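Local coordinates for Nitrate/nitrite binding protein NrtA (Synechocystis sp., PDB 2G29), which binds nitrate in the periplasm as the solute-binding component of the NrtABCD ABC transporter, which takes up nitrate and probably also nitrite, at residues 49-52 with 56-59; 126-131 with 172-177; 133-138 with 306-311; 240-245 with 257-262. All coordinates share one frame; numbering follows the deposited sequence.

Interaction 1: 49-52 with 56-59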
loop_
_atom_site.group_PDB
_atom_site.type_symbol
_atom_site.label_atom_id
_atom_site.label_comp_id
_atom_site.label_asym_id
_atom_site.label_seq_id
_atom_site.Cartn_x
_atom_site.Cartn_y
_atom_site.Cartn_z
ATOM N N ILE A 49 -12.145 -7.837 0.442
ATOM C CA ILE A 49 -13.059 -8.363 1.460
ATOM C C ILE A 49 -14.501 -8.110 1.040
ATOM O O ILE A 49 -15.327 -9.033 1.087
ATOM C CB ILE A 49 -12.727 -7.709 2.821
ATOM C CG1 ILE A 49 -11.412 -8.304 3.365
ATOM C CG2 ILE A 49 -13.848 -7.976 3.822
ATOM C CD1 ILE A 49 -10.215 -8.216 2.476
ATOM N N ILE A 50 -14.785 -6.887 0.612
ATOM C CA ILE A 50 -16.146 -6.517 0.154
ATOM C C ILE A 50 -16.514 -7.352 -1.081
ATOM O O ILE A 50 -17.684 -7.727 -1.273
ATOM C CB ILE A 50 -16.228 -4.999 -0.153
ATOM C CG1 ILE A 50 -16.401 -4.217 1.149
ATOM C CG2 ILE A 50 -17.424 -4.661 -1.059
ATOM C CD1 ILE A 50 -17.564 -4.631 1.966
ATOM N N ALA A 51 -15.557 -7.665 -1.934
ATOM C CA ALA A 51 -15.896 -8.494 -3.096
ATOM C C ALA A 51 -16.470 -9.841 -2.630
ATOM O O ALA A 51 -17.294 -10.436 -3.321
ATOM C CB ALA A 51 -14.682 -8.717 -3.972
ATOM N N LYS A 52 -16.032 -10.334 -1.478
ATOM C CA LYS A 52 -16.575 -11.588 -0.947
ATOM C C LYS A 52 -17.892 -11.281 -0.208
ATOM O O LYS A 52 -18.941 -11.832 -0.546
ATOM C CB LYS A 52 -15.580 -12.248 0.028
ATOM C CG LYS A 52 -16.036 -13.616 0.577
ATOM C CD LYS A 52 -16.073 -14.652 -0.534
ATOM C CE LYS A 52 -16.382 -16.035 0.001
ATOM N NZ LYS A 52 -16.309 -17.057 -1.098
ATOM N N PHE A 56 -19.567 -9.916 -4.944
ATOM C CA PHE A 56 -19.047 -9.569 -6.260
ATOM C C PHE A 56 -18.289 -10.740 -6.922
ATOM O O PHE A 56 -18.407 -10.947 -8.140
ATOM C CB PHE A 56 -18.182 -8.318 -6.162
ATOM C CG PHE A 56 -18.969 -7.060 -5.890
ATOM C CD1 PHE A 56 -18.842 -6.375 -4.686
ATOM C CD2 PHE A 56 -19.852 -6.567 -6.844
ATOM C CE1 PHE A 56 -19.575 -5.225 -4.431
ATOM C CE2 PHE A 56 -20.591 -5.420 -6.601
ATOM C CZ PHE A 56 -20.453 -4.741 -5.388
ATOM N N TYR A 57 -17.521 -11.531 -6.163
ATOM C CA TYR A 57 -16.840 -12.657 -6.807
ATOM C C TYR A 57 -17.850 -13.639 -7.390
ATOM O O TYR A 57 -17.670 -14.166 -8.496
ATOM C CB TYR A 57 -15.937 -13.454 -5.844
ATOM C CG TYR A 57 -14.773 -12.707 -5.231
ATOM C CD1 TYR A 57 -14.665 -12.596 -3.845
ATOM C CD2 TYR A 57 -13.779 -12.137 -6.023
ATOM C CE1 TYR A 57 -13.590 -11.930 -3.258
ATOM C CE2 TYR A 57 -12.692 -11.474 -5.445
ATOM C CZ TYR A 57 -12.615 -11.373 -4.056
ATOM O OH TYR A 57 -11.567 -10.646 -3.475
ATOM N N ALA A 58 -18.913 -13.888 -6.636
ATOM C CA ALA A 58 -19.930 -14.832 -7.080
ATOM C C ALA A 58 -20.644 -14.307 -8.311
ATOM O O ALA A 58 -20.966 -15.074 -9.204
ATOM C CB ALA A 58 -20.920 -15.098 -5.937
ATOM N N LYS A 59 -20.878 -13.001 -8.349
ATOM C CA LYS A 59 -21.516 -12.379 -9.497
ATOM C C LYS A 59 -20.717 -12.699 -10.775
ATOM O O LYS A 59 -21.301 -12.858 -11.850
ATOM C CB LYS A 59 -21.637 -10.870 -9.267
ATOM C CG LYS A 59 -22.244 -10.095 -10.430
ATOM C CD LYS A 59 -22.418 -8.629 -10.105
ATOM C CE LYS A 59 -22.855 -7.858 -11.326
ATOM N NZ LYS A 59 -23.000 -6.422 -11.021
HETATM O O HOH W 1 -18.655 -13.547 -3.597
#

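Interaction 2: 126-131 with 172-177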
loop_
_atom_site.group_PDB
_atom_site.type_symbol
_atom_site.label_atom_id
_atom_site.label_comp_id
_atom_site.label_asym_id
_atom_site.label_seq_id
_atom_site.Cartn_x
_atom_site.Cartn_y
_atom_site.Cartn_z
ATOM N N GLN A 126 -1.909 6.122 4.401
ATOM C CA GLN A 126 -1.024 5.445 5.330
ATOM C C GLN A 126 -0.628 6.541 6.321
ATOM O O GLN A 126 -0.975 7.719 6.142
ATOM C CB GLN A 126 0.192 4.853 4.604
ATOM C CG GLN A 126 -0.157 4.214 3.233
ATOM C CD GLN A 126 -1.191 3.083 3.308
ATOM O OE1 GLN A 126 -2.353 3.218 2.833
ATOM N NE2 GLN A 126 -0.815 1.999 3.921
ATOM N N GLY A 127 0.059 6.190 7.386
ATOM C CA GLY A 127 0.415 7.220 8.345
ATOM C C GLY A 127 1.793 7.072 8.929
ATOM O O GLY A 127 2.300 5.948 9.042
ATOM N N ILE A 128 2.412 8.199 9.283
ATOM C CA ILE A 128 3.707 8.174 9.955
ATOM C C ILE A 128 3.432 8.682 11.369
ATOM O O ILE A 128 2.911 9.804 11.549
ATOM C CB ILE A 128 4.742 9.072 9.231
ATOM C CG1 ILE A 128 5.045 8.444 7.867
ATOM C CG2 ILE A 128 6.005 9.224 10.084
ATOM C CD1 ILE A 128 6.022 9.232 6.997
ATOM N N GLN A 129 3.776 7.850 12.345
ATOM C CA GLN A 129 3.551 8.132 13.743
ATOM C C GLN A 129 4.847 8.262 14.507
ATOM O O GLN A 129 5.899 7.769 14.097
ATOM C CB GLN A 129 2.730 7.021 14.399
ATOM C CG GLN A 129 1.288 6.958 13.902
ATOM C CD GLN A 129 1.168 6.570 12.439
ATOM O OE1 GLN A 129 1.648 5.497 12.005
ATOM N NE2 GLN A 129 0.538 7.433 11.661
ATOM N N LEU A 130 4.751 8.930 15.642
ATOM C CA LEU A 130 5.898 9.113 16.554
ATOM C C LEU A 130 5.481 8.689 17.962
ATOM O O LEU A 130 4.314 8.813 18.334
ATOM C CB LEU A 130 6.302 10.583 16.612
ATOM C CG LEU A 130 7.120 10.982 15.402
ATOM C CD1 LEU A 130 7.065 12.516 15.208
ATOM C CD2 LEU A 130 8.561 10.491 15.552
ATOM N N GLY A 131 6.435 8.168 18.730
ATOM C CA GLY A 131 6.119 7.821 20.106
ATOM C C GLY A 131 5.857 9.083 20.935
ATOM O O GLY A 131 6.192 10.199 20.526
ATOM N N ARG A 172 11.360 6.636 4.878
ATOM C CA ARG A 172 12.713 7.034 4.483
ATOM C C ARG A 172 12.664 8.358 3.728
ATOM O O ARG A 172 13.557 9.200 3.885
ATOM C CB ARG A 172 13.358 5.999 3.578
ATOM C CG ARG A 172 13.776 4.739 4.299
ATOM C CD ARG A 172 14.314 3.712 3.326
ATOM N NE ARG A 172 14.826 2.559 4.073
ATOM C CZ ARG A 172 16.110 2.189 4.104
ATOM N NH1 ARG A 172 17.039 2.857 3.408
ATOM N NH2 ARG A 172 16.474 1.197 4.912
ATOM N N TYR A 173 11.645 8.573 2.897
ATOM C CA TYR A 173 11.557 9.830 2.140
ATOM C C TYR A 173 11.378 11.018 3.085
ATOM O O TYR A 173 12.024 12.069 2.940
ATOM C CB TYR A 173 10.379 9.747 1.134
ATOM C CG TYR A 173 10.348 10.863 0.133
ATOM C CD1 TYR A 173 10.883 10.685 -1.143
ATOM C CD2 TYR A 173 9.897 12.148 0.495
ATOM C CE1 TYR A 173 10.977 11.752 -2.043
ATOM C CE2 TYR A 173 10.025 13.223 -0.395
ATOM C CZ TYR A 173 10.557 13.025 -1.649
ATOM O OH TYR A 173 10.778 14.060 -2.563
ATOM N N TRP A 174 10.496 10.841 4.062
ATOM C CA TRP A 174 10.191 11.886 5.035
ATOM C C TRP A 174 11.420 12.204 5.881
ATOM O O TRP A 174 11.764 13.389 6.080
ATOM C CB TRP A 174 9.008 11.402 5.888
ATOM C CG TRP A 174 8.652 12.200 7.147
ATOM C CD1 TRP A 174 8.096 13.447 7.220
ATOM C CD2 TRP A 174 8.730 11.712 8.471
ATOM N NE1 TRP A 174 7.811 13.756 8.521
ATOM C CE2 TRP A 174 8.200 12.716 9.320
ATOM C CE3 TRP A 174 9.204 10.530 9.045
ATOM C CZ2 TRP A 174 8.128 12.553 10.713
ATOM C CZ3 TRP A 174 9.134 10.368 10.408
ATOM C CH2 TRP A 174 8.602 11.382 11.238
ATOM N N LEU A 175 12.113 11.169 6.360
ATOM C CA LEU A 175 13.281 11.392 7.218
ATOM C C LEU A 175 14.413 11.990 6.412
ATOM O O LEU A 175 15.099 12.898 6.888
ATOM C CB LEU A 175 13.730 10.097 7.921
ATOM C CG LEU A 175 12.758 9.662 9.034
ATOM C CD1 LEU A 175 12.991 8.211 9.444
ATOM C CD2 LEU A 175 12.928 10.582 10.256
ATOM N N ALA A 176 14.586 11.541 5.178
ATOM C CA ALA A 176 15.635 12.085 4.344
ATOM C C ALA A 176 15.373 13.541 3.989
ATOM O O ALA A 176 16.322 14.324 3.942
ATOM C CB ALA A 176 15.797 11.240 3.066
ATOM N N ALA A 177 14.124 13.919 3.723
ATOM C CA ALA A 177 13.821 15.327 3.401
ATOM C C ALA A 177 14.192 16.163 4.623
ATOM O O ALA A 177 14.561 17.341 4.492
ATOM C CB ALA A 177 12.327 15.494 3.086
#

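Interaction 3: 133-138 with 306-311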
loop_
_atom_site.group_PDB
_atom_site.type_symbol
_atom_site.label_atom_id
_atom_site.label_comp_id
_atom_site.label_asym_id
_atom_site.label_seq_id
_atom_site.Cartn_x
_atom_site.Cartn_y
_atom_site.Cartn_z
ATOM N N ASN A 133 7.323 10.248 23.350
ATOM C CA ASN A 133 8.515 11.001 23.750
ATOM C C ASN A 133 8.789 12.180 22.821
ATOM O O ASN A 133 9.645 13.017 23.115
ATOM C CB ASN A 133 9.748 10.101 23.795
ATOM C CG ASN A 133 9.708 9.143 24.950
ATOM O OD1 ASN A 133 9.021 9.393 25.942
ATOM N ND2 ASN A 133 10.441 8.047 24.846
ATOM N N TYR A 134 8.058 12.269 21.706
ATOM C CA TYR A 134 8.282 13.351 20.750
ATOM C C TYR A 134 7.156 14.358 20.748
ATOM O O TYR A 134 7.114 15.256 19.902
ATOM C CB TYR A 134 8.461 12.756 19.346
ATOM C CG TYR A 134 9.659 11.861 19.271
ATOM C CD1 TYR A 134 9.549 10.498 19.513
ATOM C CD2 TYR A 134 10.925 12.391 19.049
ATOM C CE1 TYR A 134 10.660 9.677 19.545
ATOM C CE2 TYR A 134 12.043 11.606 19.078
ATOM C CZ TYR A 134 11.923 10.259 19.329
ATOM O OH TYR A 134 13.049 9.506 19.417
ATOM N N LYS A 135 6.255 14.224 21.706
ATOM C CA LYS A 135 5.113 15.128 21.748
ATOM C C LYS A 135 5.458 16.616 21.820
ATOM O O LYS A 135 4.828 17.414 21.145
ATOM C CB LYS A 135 4.156 14.751 22.891
ATOM C CG LYS A 135 3.200 13.610 22.508
ATOM C CD LYS A 135 2.088 13.451 23.540
ATOM C CE LYS A 135 1.013 12.461 23.095
ATOM N NZ LYS A 135 -0.132 12.438 24.056
ATOM N N ASP A 136 6.473 16.988 22.597
ATOM C CA ASP A 136 6.797 18.406 22.713
ATOM C C ASP A 136 7.243 19.048 21.401
ATOM O O ASP A 136 7.074 20.262 21.214
ATOM C CB ASP A 136 7.852 18.603 23.812
ATOM C CG ASP A 136 7.384 18.057 25.161
ATOM O OD1 ASP A 136 6.235 18.366 25.553
ATOM O OD2 ASP A 136 8.149 17.323 25.840
ATOM N N LEU A 137 7.794 18.239 20.489
ATOM C CA LEU A 137 8.289 18.724 19.200
ATOM C C LEU A 137 7.203 18.997 18.163
ATOM O O LEU A 137 7.466 19.672 17.148
ATOM C CB LEU A 137 9.310 17.732 18.611
ATOM C CG LEU A 137 10.572 17.497 19.433
ATOM C CD1 LEU A 137 11.467 16.446 18.780
ATOM C CD2 LEU A 137 11.339 18.814 19.540
ATOM N N LYS A 138 6.004 18.460 18.400
ATOM C CA LYS A 138 4.883 18.671 17.495
ATOM C C LYS A 138 5.285 18.510 16.022
ATOM O O LYS A 138 5.039 19.385 15.183
ATOM C CB LYS A 138 4.302 20.070 17.743
ATOM C CG LYS A 138 3.734 20.217 19.158
ATOM C CD LYS A 138 3.233 21.621 19.423
ATOM C CE LYS A 138 2.575 21.713 20.790
ATOM N NZ LYS A 138 1.964 23.054 20.998
ATOM N N PHE A 306 -4.907 13.711 14.654
ATOM C CA PHE A 306 -3.521 13.276 14.765
ATOM C C PHE A 306 -3.039 13.167 16.223
ATOM O O PHE A 306 -1.921 12.752 16.466
ATOM C CB PHE A 306 -2.562 14.221 14.022
ATOM C CG PHE A 306 -2.605 14.125 12.510
ATOM C CD1 PHE A 306 -3.328 13.130 11.841
ATOM C CD2 PHE A 306 -1.860 15.015 11.751
ATOM C CE1 PHE A 306 -3.279 13.041 10.421
ATOM C CE2 PHE A 306 -1.822 14.919 10.359
ATOM C CZ PHE A 306 -2.530 13.926 9.695
ATOM N N GLY A 307 -3.880 13.535 17.190
ATOM C CA GLY A 307 -3.463 13.450 18.580
ATOM C C GLY A 307 -2.571 14.597 19.010
ATOM O O GLY A 307 -2.427 15.592 18.292
ATOM N N ASN A 308 -1.979 14.458 20.186
ATOM C CA ASN A 308 -1.067 15.460 20.710
ATOM C C ASN A 308 -1.675 16.854 20.768
ATOM O O ASN A 308 -0.979 17.840 20.530
ATOM C CB ASN A 308 0.196 15.495 19.859
ATOM C CG ASN A 308 1.332 16.146 20.567
ATOM O OD1 ASN A 308 1.369 16.155 21.800
ATOM N ND2 ASN A 308 2.283 16.682 19.806
ATOM N N GLY A 309 -2.967 16.909 21.068
ATOM C CA GLY A 309 -3.642 18.187 21.194
ATOM C C GLY A 309 -3.958 18.924 19.917
ATOM O O GLY A 309 -4.602 19.980 19.956
ATOM N N GLN A 310 -3.522 18.384 18.785
ATOM C CA GLN A 310 -3.764 19.012 17.498
ATOM C C GLN A 310 -5.254 18.966 17.162
ATOM O O GLN A 310 -5.917 17.944 17.323
ATOM C CB GLN A 310 -2.943 18.300 16.424
ATOM C CG GLN A 310 -2.995 18.929 15.041
ATOM C CD GLN A 310 -1.690 18.715 14.277
ATOM O OE1 GLN A 310 -1.282 17.581 14.018
ATOM N NE2 GLN A 310 -1.021 19.814 13.930
ATOM N N GLU A 311 -5.790 20.087 16.705
ATOM C CA GLU A 311 -7.208 20.141 16.365
ATOM C C GLU A 311 -7.541 19.180 15.221
ATOM O O GLU A 311 -6.771 19.041 14.272
ATOM C CB GLU A 311 -7.575 21.568 15.964
ATOM C CG GLU A 311 -7.365 22.596 17.067
ATOM C CD GLU A 311 -7.232 24.005 16.510
ATOM O OE1 GLU A 311 -6.220 24.271 15.814
ATOM O OE2 GLU A 311 -8.135 24.840 16.758
#

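Interaction 4: 240-245 with 257-262. With NO3 (nitrate ion), chain B.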
loop_
_atom_site.group_PDB
_atom_site.type_symbol
_atom_site.label_atom_id
_atom_site.label_comp_id
_atom_site.label_asym_id
_atom_site.label_seq_id
_atom_site.Cartn_x
_atom_site.Cartn_y
_atom_site.Cartn_z
ATOM N N LYS A 240 -1.421 0.155 -2.385
ATOM C CA LYS A 240 -1.558 -1.299 -2.573
ATOM C C LYS A 240 -1.905 -1.677 -3.986
ATOM O O LYS A 240 -2.484 -0.891 -4.749
ATOM C CB LYS A 240 -2.630 -1.875 -1.631
ATOM C CG LYS A 240 -2.410 -1.527 -0.169
ATOM C CD LYS A 240 -1.116 -2.177 0.374
ATOM C CE LYS A 240 -1.010 -2.046 1.894
ATOM N NZ LYS A 240 -1.026 -0.596 2.400
ATOM N N ALA A 241 -1.527 -2.903 -4.330
ATOM C CA ALA A 241 -1.818 -3.466 -5.631
ATOM C C ALA A 241 -2.587 -4.765 -5.454
ATOM O O ALA A 241 -2.568 -5.395 -4.387
ATOM C CB ALA A 241 -0.500 -3.786 -6.375
ATOM N N PHE A 242 -3.310 -5.139 -6.502
ATOM C CA PHE A 242 -3.942 -6.450 -6.527
ATOM C C PHE A 242 -2.939 -7.240 -7.392
ATOM O O PHE A 242 -2.840 -7.092 -8.625
ATOM C CB PHE A 242 -5.336 -6.392 -7.186
ATOM C CG PHE A 242 -5.980 -7.751 -7.413
ATOM C CD1 PHE A 242 -5.720 -8.827 -6.591
ATOM C CD2 PHE A 242 -6.885 -7.917 -8.450
ATOM C CE1 PHE A 242 -6.341 -10.061 -6.782
ATOM C CE2 PHE A 242 -7.513 -9.154 -8.650
ATOM C CZ PHE A 242 -7.234 -10.209 -7.819
ATOM N N GLY A 243 -2.140 -8.054 -6.709
ATOM C CA GLY A 243 -1.141 -8.833 -7.423
ATOM C C GLY A 243 -1.460 -10.316 -7.470
ATOM O O GLY A 243 -2.048 -10.849 -6.530
ATOM N N MET A 244 -1.061 -10.979 -8.541
ATOM C CA MET A 244 -1.277 -12.410 -8.648
ATOM C C MET A 244 -0.078 -13.114 -9.258
ATOM O O MET A 244 0.708 -12.508 -9.993
ATOM C CB MET A 244 -2.525 -12.702 -9.516
ATOM C CG MET A 244 -3.867 -12.211 -8.928
ATOM S SD MET A 244 -5.296 -13.157 -9.551
ATOM C CE MET A 244 -4.959 -14.765 -8.727
ATOM N N ARG A 245 0.096 -14.383 -8.934
ATOM C CA ARG A 245 1.145 -15.190 -9.565
ATOM C C ARG A 245 0.850 -15.211 -11.069
ATOM O O ARG A 245 -0.319 -15.390 -11.486
ATOM C CB ARG A 245 1.126 -16.620 -9.032
ATOM C CG ARG A 245 1.811 -16.741 -7.661
ATOM C CD ARG A 245 1.861 -18.153 -7.121
ATOM N NE ARG A 245 2.474 -19.102 -8.055
ATOM C CZ ARG A 245 3.511 -19.868 -7.767
ATOM N NH1 ARG A 245 4.104 -19.796 -6.574
ATOM N NH2 ARG A 245 3.929 -20.749 -8.665
ATOM N N LYS A 257 -9.874 -12.477 -15.296
ATOM C CA LYS A 257 -10.684 -11.344 -15.732
ATOM C C LYS A 257 -11.904 -11.218 -14.810
ATOM O O LYS A 257 -12.310 -10.113 -14.414
ATOM C CB LYS A 257 -11.120 -11.523 -17.197
ATOM C CG LYS A 257 -11.917 -10.330 -17.725
ATOM C CD LYS A 257 -12.359 -10.560 -19.184
ATOM C CE LYS A 257 -12.845 -9.278 -19.833
ATOM N NZ LYS A 257 -13.263 -9.544 -21.266
ATOM N N ALA A 258 -12.465 -12.369 -14.433
ATOM C CA ALA A 258 -13.611 -12.389 -13.547
ATOM C C ALA A 258 -13.262 -11.820 -12.166
ATOM O O ALA A 258 -14.019 -11.011 -11.612
ATOM C CB ALA A 258 -14.161 -13.818 -13.442
ATOM N N LEU A 259 -12.106 -12.207 -11.619
ATOM C CA LEU A 259 -11.678 -11.670 -10.316
ATOM C C LEU A 259 -11.478 -10.154 -10.412
ATOM O O LEU A 259 -11.863 -9.413 -9.496
ATOM C CB LEU A 259 -10.352 -12.286 -9.856
ATOM C CG LEU A 259 -10.320 -13.719 -9.372
ATOM C CD1 LEU A 259 -8.865 -14.018 -8.988
ATOM C CD2 LEU A 259 -11.257 -13.904 -8.165
ATOM N N LEU A 260 -10.838 -9.690 -11.497
ATOM C CA LEU A 260 -10.570 -8.277 -11.678
ATOM C C LEU A 260 -11.850 -7.473 -11.740
ATOM O O LEU A 260 -11.950 -6.445 -11.128
ATOM C CB LEU A 260 -9.729 -8.038 -12.937
ATOM C CG LEU A 260 -8.445 -7.219 -12.855
ATOM C CD1 LEU A 260 -8.066 -6.805 -14.268
ATOM C CD2 LEU A 260 -8.544 -6.015 -11.899
ATOM N N MET A 261 -12.838 -7.956 -12.497
ATOM C CA MET A 261 -14.095 -7.219 -12.578
ATOM C C MET A 261 -14.775 -7.197 -11.204
ATOM O O MET A 261 -15.335 -6.170 -10.825
ATOM C CB MET A 261 -15.019 -7.850 -13.623
ATOM C CG MET A 261 -14.448 -7.706 -15.042
ATOM S SD MET A 261 -15.602 -8.250 -16.368
ATOM C CE MET A 261 -15.625 -9.847 -16.042
ATOM N N ALA A 262 -14.722 -8.299 -10.466
ATOM C CA ALA A 262 -15.319 -8.327 -9.132
ATOM C C ALA A 262 -14.624 -7.317 -8.227
ATOM O O ALA A 262 -15.284 -6.585 -7.483
ATOM C CB ALA A 262 -15.211 -9.706 -8.535
HETATM N N NO3 B . 0.415 -1.399 5.765
HETATM O O1 NO3 B . -0.490 -0.579 5.152
HETATM O O2 NO3 B . 0.907 -1.382 7.027
HETATM O O3 NO3 B . 1.015 -2.490 4.897
#

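Interaction 1: 49-52 with 56-59
Helix 46-53 and the short helix 56-59 meet at a corner in the beta-alpha-beta crossover that links the parallel, neighbouring strands 36-39 and 66-69 in one of the two lobes of the binding-protein fold. The corner turns on Ala51, whose carbonyl faces the start of the second helix and whose methyl packs against the Tyr57 ring. Tyr57 N donates to Ala51 O at 3.1 Å, a fairly straight bond whose donor is tilted 34° from the carbonyl plane. The methyl of the same residue, Ala51 CB, sits over one face of the Tyr57 ring, 3.5 Å from its centroid and only 19° off the normal, a CH-pi contact displaced toward the rim near CZ. Lys52 meets the same ring differently: its CB lies in the ring plane at the edge, 3.9 Å from Tyr57 CE1, and the lysine chain runs nearly square to the tyrosine. The phenol is fixed at its far end by a hydrogen bond from OH to Leu48 O in the same first helix, while Lys52 NZ reaches past to Val65 O. Phe56 offers its edge rather than a face, with Ala51 CA in the plane of the ring. Ile50 lies alongside it and points the same way; a chi1 of -80° sets CG2 opposite the backbone N, and this branch meets Phe56 CE1 at 4.0 Å. A water accepts from Ala58 N at 3.1 Å and gives a weak bond to Ala51 O at 3.4 Å.

Interaction 2: 126-131 with 172-177
Trp174 swings its indole out from helix 166-177 with CG opposite the backbone N (chi1 169°), and Ile128 answers from the strand with chi1 -67°, which sends CG2 toward the ring and lets CD1 run on in an extended chain. The side chains run antiparallel past one another, and both CG2 and CD1 of the isoleucine touch Trp174. CG2 lies over the face of the six-membered ring, 3.5 Å from its centroid and 19° off the normal, and comes closest to Trp174 CZ3 at 3.3 Å, a tight CH-pi contact shifted toward the rim. CD1 rests nearer the root of the side chain, 3.9 Å from Trp174 CB. Leu130, two residues further along the strand, approaches at the ring edge instead, its CD2 4.4 Å from Trp174 CH2. This is helix-on-sheet packing within one lobe of the two-lobed solute-binding fold: strand 126-130 runs antiparallel to both its neighbours, 207-211 and 225-229, and the indole also touches Ser207, Ala227 and Leu228 on them. An alanine in place of Trp174 would probably leave the Ile128 methyls without the surface they rest on, open a gap between helix and sheet, and deprive Gly140 O of the hydrogen bond it takes from NE1. Gln126, at the start of the strand, is one of the nitrate-binding residues, and the side chain of Ile128 is about 7 Å from that of His167, another, on the same helix as Trp174.

Interaction 3: 133-138 with 306-311
Lys135 O is gripped twice, by Asn308 ND2 from the facing loop at 3.0 Å and by Lys138 N, just after the 3-10 segment, at 3.2 Å. The bond from Asn308 is nearly straight (162°), in the carbonyl plane and on a lone pair, and the acceptor lies close to the plane of the amide, so the group is held flat. With chi1 -161° the amide carbon stands opposite the backbone N, and the side chain runs alongside that of Lys135, pointing the other way. This brings Asn308 OD1 against the extended aliphatic chain of the lysine, 3.2 Å from Lys135 CG. The Lys138 side chain runs roughly perpendicular to that of Asn308, its CG 3.9 Å from Asn308 ND2. A valine in place of the asparagine would probably cost Lys135 O its bond across the contact and leave the two surface loops less firmly joined. Both Lys135 and Asn308 also touch Tyr225 of strand 225-229. Asn308 and Gly309, each with positive phi, occupy the middle of a turn closed by Gln310 N to Gly307 O at 3.0 Å: the Asn-Gly pair characteristic of a type I' beta turn.

Interaction 4: 240-245 with 257-262
Phe242 points from strand 240-245 edge-first at helix 253-271, its rim seated between Leu259 and Leu260. Phe242 CZ meets Leu259 CB at 4.3 Å, and further round the ring edge Phe242 CD2 meets Leu260 CD2, also at 4.3 Å. The second bump on the strand, two residues on, is Met244: its SD presses on Leu259 CD1 at 3.7 Å, and the bend at chi3 (69°) keeps the CE methyl near that same branch, 4.0 Å away. Leu259 thus fills the hollow between phenylalanine and methionine, lying crosswise to the latter. The helix runs nearly antiparallel to the strand (165°), with the segment axes 11.1 Å apart, a spacing these side chains help to bridge. At the far end of the strand, Lys240 NZ donates to nitrate O1 at 2.8 Å and also forms a salt bridge with Asp44, a negative partner that probably balances part of its charge. Strand 240-245 is antiparallel to its two neighbours, 91-95 and 115-120; Phe242 and Leu260 both touch Leu118 of the latter, and helix 364-373 packs against Leu260 through Ala370.

Interactions 1 and 4 share one lobe of the C-clamp, centres about 12 Å apart, and touch: Tyr57 CD2 is 3.8 Å from both Leu259 CD2 and Ala262 CB, so helix 253-271 lies between the corner of interaction 1 and strand 240-245. Interactions 2 and 3 belong to the other side, where segments 126-131 and 133-138 nearly follow one another in sequence and the contact centres are about 15 Å apart. The centres of interactions 2 and 4 are about 30 Å apart, yet the strand ends converge at the nitrate, bringing Gln126 up to Lys240. Trp73 NE1 and Gly211 N also bond the anion. Those of interactions 1 and 3, about 40 Å apart, lie away from this site.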